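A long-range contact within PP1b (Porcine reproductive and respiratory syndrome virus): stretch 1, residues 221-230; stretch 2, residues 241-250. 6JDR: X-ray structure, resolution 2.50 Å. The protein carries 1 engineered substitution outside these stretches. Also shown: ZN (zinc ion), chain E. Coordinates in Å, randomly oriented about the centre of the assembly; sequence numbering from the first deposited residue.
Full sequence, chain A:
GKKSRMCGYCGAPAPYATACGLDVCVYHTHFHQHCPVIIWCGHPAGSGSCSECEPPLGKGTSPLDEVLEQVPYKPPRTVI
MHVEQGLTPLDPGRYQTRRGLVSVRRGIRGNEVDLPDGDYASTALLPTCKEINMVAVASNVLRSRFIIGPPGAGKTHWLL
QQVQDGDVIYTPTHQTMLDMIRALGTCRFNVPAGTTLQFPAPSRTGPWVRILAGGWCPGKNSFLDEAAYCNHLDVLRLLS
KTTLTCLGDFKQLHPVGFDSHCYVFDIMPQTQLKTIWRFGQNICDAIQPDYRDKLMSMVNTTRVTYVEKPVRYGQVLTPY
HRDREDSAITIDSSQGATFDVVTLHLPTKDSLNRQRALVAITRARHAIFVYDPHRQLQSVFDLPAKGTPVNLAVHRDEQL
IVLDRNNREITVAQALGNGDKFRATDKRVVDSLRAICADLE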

# COMPACT_ATOMS: atom_id res chain seq x y z
N ASN A 221 -9.05 -4.58 0.80
CA ASN A 221 -7.97 -3.67 0.47
C ASN A 221 -7.04 -4.33 -0.53
O ASN A 221 -6.72 -5.52 -0.41
CB ASN A 221 -7.19 -3.28 1.73
CG ASN A 221 -8.07 -2.61 2.78
OD1 ASN A 221 -8.89 -1.76 2.46
ND2 ASN A 221 -7.89 -3.01 4.04
N SER A 222 -6.62 -3.57 -1.54
CA SER A 222 -5.75 -4.07 -2.58
C SER A 222 -4.37 -3.43 -2.46
O SER A 222 -4.27 -2.22 -2.29
CB SER A 222 -6.35 -3.80 -3.96
OG SER A 222 -7.52 -4.57 -4.14
N PHE A 223 -3.33 -4.25 -2.54
CA PHE A 223 -1.95 -3.78 -2.44
C PHE A 223 -1.20 -4.06 -3.74
O PHE A 223 -1.52 -5.00 -4.46
CB PHE A 223 -1.23 -4.47 -1.28
CG PHE A 223 -1.78 -4.13 0.07
CD1 PHE A 223 -1.14 -3.19 0.87
CD2 PHE A 223 -2.93 -4.74 0.55
CE1 PHE A 223 -1.64 -2.87 2.12
CE2 PHE A 223 -3.43 -4.43 1.80
CZ PHE A 223 -2.79 -3.49 2.59
N LEU A 224 -0.18 -3.24 -4.00
CA LEU A 224 0.67 -3.41 -5.17
C LEU A 224 2.13 -3.58 -4.73
O LEU A 224 2.77 -2.64 -4.26
CB LEU A 224 0.56 -2.19 -6.10
CG LEU A 224 0.56 -2.39 -7.62
CD1 LEU A 224 1.26 -1.21 -8.29
CD2 LEU A 224 1.20 -3.69 -8.06
N ASP A 225 2.63 -4.81 -4.88
CA ASP A 225 4.00 -5.16 -4.52
C ASP A 225 4.94 -4.67 -5.62
O ASP A 225 4.56 -4.64 -6.78
CB ASP A 225 4.09 -6.68 -4.36
CG ASP A 225 5.47 -7.16 -3.93
OD1 ASP A 225 6.10 -6.53 -3.05
OD2 ASP A 225 5.91 -8.19 -4.48
N GLU A 226 6.14 -4.26 -5.24
CA GLU A 226 7.18 -3.86 -6.20
C GLU A 226 6.67 -2.87 -7.24
O GLU A 226 6.86 -3.05 -8.44
CB GLU A 226 7.75 -5.10 -6.91
CG GLU A 226 8.43 -6.12 -5.99
CD GLU A 226 9.77 -5.64 -5.46
OE1 GLU A 226 10.59 -5.14 -6.27
OE2 GLU A 226 10.00 -5.77 -4.25
N ALA A 227 6.02 -1.81 -6.76
CA ALA A 227 5.32 -0.86 -7.64
C ALA A 227 6.19 -0.29 -8.77
O ALA A 227 5.71 -0.10 -9.88
CB ALA A 227 4.72 0.26 -6.82
N ALA A 228 7.46 -0.03 -8.49
CA ALA A 228 8.37 0.58 -9.48
C ALA A 228 8.75 -0.36 -10.62
O ALA A 228 9.29 0.08 -11.64
CB ALA A 228 9.62 1.10 -8.79
N TYR A 229 8.46 -1.65 -10.46
CA TYR A 229 8.78 -2.65 -11.47
C TYR A 229 7.57 -3.06 -12.31
O TYR A 229 7.72 -3.83 -13.25
CB TYR A 229 9.39 -3.87 -10.78
CG TYR A 229 10.68 -3.56 -10.06
CD1 TYR A 229 11.91 -3.78 -10.68
CD2 TYR A 229 10.67 -3.03 -8.77
CE1 TYR A 229 13.10 -3.48 -10.02
CE2 TYR A 229 11.86 -2.73 -8.11
CZ TYR A 229 13.07 -2.96 -8.75
OH TYR A 229 14.25 -2.67 -8.10
N CYS A 230 6.39 -2.54 -11.98
CA CYS A 230 5.14 -3.09 -12.53
C CYS A 230 4.81 -2.62 -13.94
O CYS A 230 5.26 -1.57 -14.38
CB CYS A 230 3.97 -2.76 -11.61
SG CYS A 230 3.92 -3.79 -10.13
N LYS A 241 -10.62 -0.05 -11.44
CA LYS A 241 -11.58 -0.81 -10.62
C LYS A 241 -11.47 -0.55 -9.11
O LYS A 241 -12.46 -0.66 -8.40
CB LYS A 241 -11.42 -2.31 -10.89
CG LYS A 241 -11.86 -2.76 -12.27
CD LYS A 241 -13.37 -2.75 -12.41
CE LYS A 241 -13.81 -3.29 -13.76
NZ LYS A 241 -15.29 -3.27 -13.93
N THR A 242 -10.28 -0.23 -8.62
CA THR A 242 -10.07 -0.07 -7.18
C THR A 242 -8.96 0.92 -6.87
O THR A 242 -8.24 1.35 -7.77
CB THR A 242 -9.74 -1.43 -6.52
OG1 THR A 242 -9.58 -1.26 -5.10
CG2 THR A 242 -8.46 -2.02 -7.09
N THR A 243 -8.84 1.30 -5.60
CA THR A 243 -7.69 2.06 -5.12
C THR A 243 -6.63 1.08 -4.68
O THR A 243 -6.92 -0.10 -4.45
CB THR A 243 -8.05 2.99 -3.94
OG1 THR A 243 -8.42 2.22 -2.79
CG2 THR A 243 -9.20 3.91 -4.31
N LEU A 244 -5.40 1.56 -4.55
CA LEU A 244 -4.26 0.70 -4.24
C LEU A 244 -3.37 1.31 -3.17
O LEU A 244 -3.23 2.53 -3.10
CB LEU A 244 -3.42 0.47 -5.49
CG LEU A 244 -4.07 -0.30 -6.64
CD1 LEU A 244 -3.17 -0.26 -7.87
CD2 LEU A 244 -4.35 -1.74 -6.22
N THR A 245 -2.79 0.46 -2.34
CA THR A 245 -1.64 0.84 -1.55
C THR A 245 -0.44 0.29 -2.31
O THR A 245 -0.28 -0.92 -2.45
CB THR A 245 -1.68 0.26 -0.12
OG1 THR A 245 -2.94 0.58 0.48
CG2 THR A 245 -0.57 0.84 0.72
N CYS A 246 0.39 1.20 -2.82
CA CYS A 246 1.48 0.84 -3.71
C CYS A 246 2.80 0.92 -2.96
O CYS A 246 3.18 1.98 -2.47
CB CYS A 246 1.48 1.77 -4.92
SG CYS A 246 -0.06 1.71 -5.88
N LEU A 247 3.51 -0.21 -2.88
CA LEU A 247 4.75 -0.31 -2.12
C LEU A 247 5.95 -0.07 -3.01
O LEU A 247 6.12 -0.75 -4.02
CB LEU A 247 4.85 -1.70 -1.48
CG LEU A 247 3.65 -2.13 -0.63
N GLY A 248 6.78 0.90 -2.64
CA GLY A 248 7.98 1.23 -3.41
C GLY A 248 9.20 1.40 -2.52
O GLY A 248 9.10 1.45 -1.30
N ASP A 249 10.37 1.50 -3.16
CA ASP A 249 11.65 1.65 -2.47
C ASP A 249 12.08 3.12 -2.41
O ASP A 249 11.52 3.97 -3.10
CB ASP A 249 12.73 0.82 -3.17
CG ASP A 249 12.38 -0.66 -3.22
OD1 ASP A 249 12.07 -1.24 -2.16
OD2 ASP A 249 12.41 -1.24 -4.33
N PHE A 250 13.09 3.39 -1.58
CA PHE A 250 13.59 4.75 -1.37
C PHE A 250 14.13 5.36 -2.67
O PHE A 250 15.02 4.78 -3.30
CB PHE A 250 14.68 4.75 -0.30
CG PHE A 250 15.15 6.13 0.08
CD1 PHE A 250 16.34 6.64 -0.43
CD2 PHE A 250 14.40 6.92 0.95
CE1 PHE A 250 16.77 7.91 -0.09
CE2 PHE A 250 14.83 8.19 1.30
CZ PHE A 250 16.02 8.68 0.78
ZN ZN E . 11.18 0.52 -12.94
O HOH W 1 -5.22 -0.38 0.06
O HOH W 2 -9.90 -3.52 -3.21
O HOH W 3 11.66 2.49 -11.40

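Two parallel strands, one of them residues 222-224 and the other running through Cys246 and Leu247, lie side by side, crossing at 23°, with axes 4.6 Å apart at closest approach. A ladder of four hydrogen bonds fixes the register: Thr245 N to Ser222 O (3.1 Å), Leu224 N to Thr245 O (2.8 Å), Leu247 N to Leu224 O (2.9 Å) and, past the strand, Ala227 N to Leu247 O (2.9 Å). Alternation then sorts the side chains. Phe223 and Thr245 share one face, where Phe223 CD1 meets Thr245 CB obliquely at 3.6 Å. On the other face, Leu224 CB rests 4.0 Å from Cys246 SG, and Leu224 CG reaches Leu244 CD1 at 4.3 Å. Ala227 CB points toward the second stretch, 4.0 Å from Cys246 CB and 3.3 Å from Leu247 O, while Ser222 CB packs against Leu244 CD2 at 3.7 Å. Water bridges two gaps between polar atoms: Ser222 OG and Thr242 OG1, 4.0 Å apart, share one molecule, and a second joins the carbonyl Ser222 O to Thr245 OG1. Farther along, Asp249 OD2 sits at the edge of the Tyr229 ring, 4.1 Å from Tyr229 CE2.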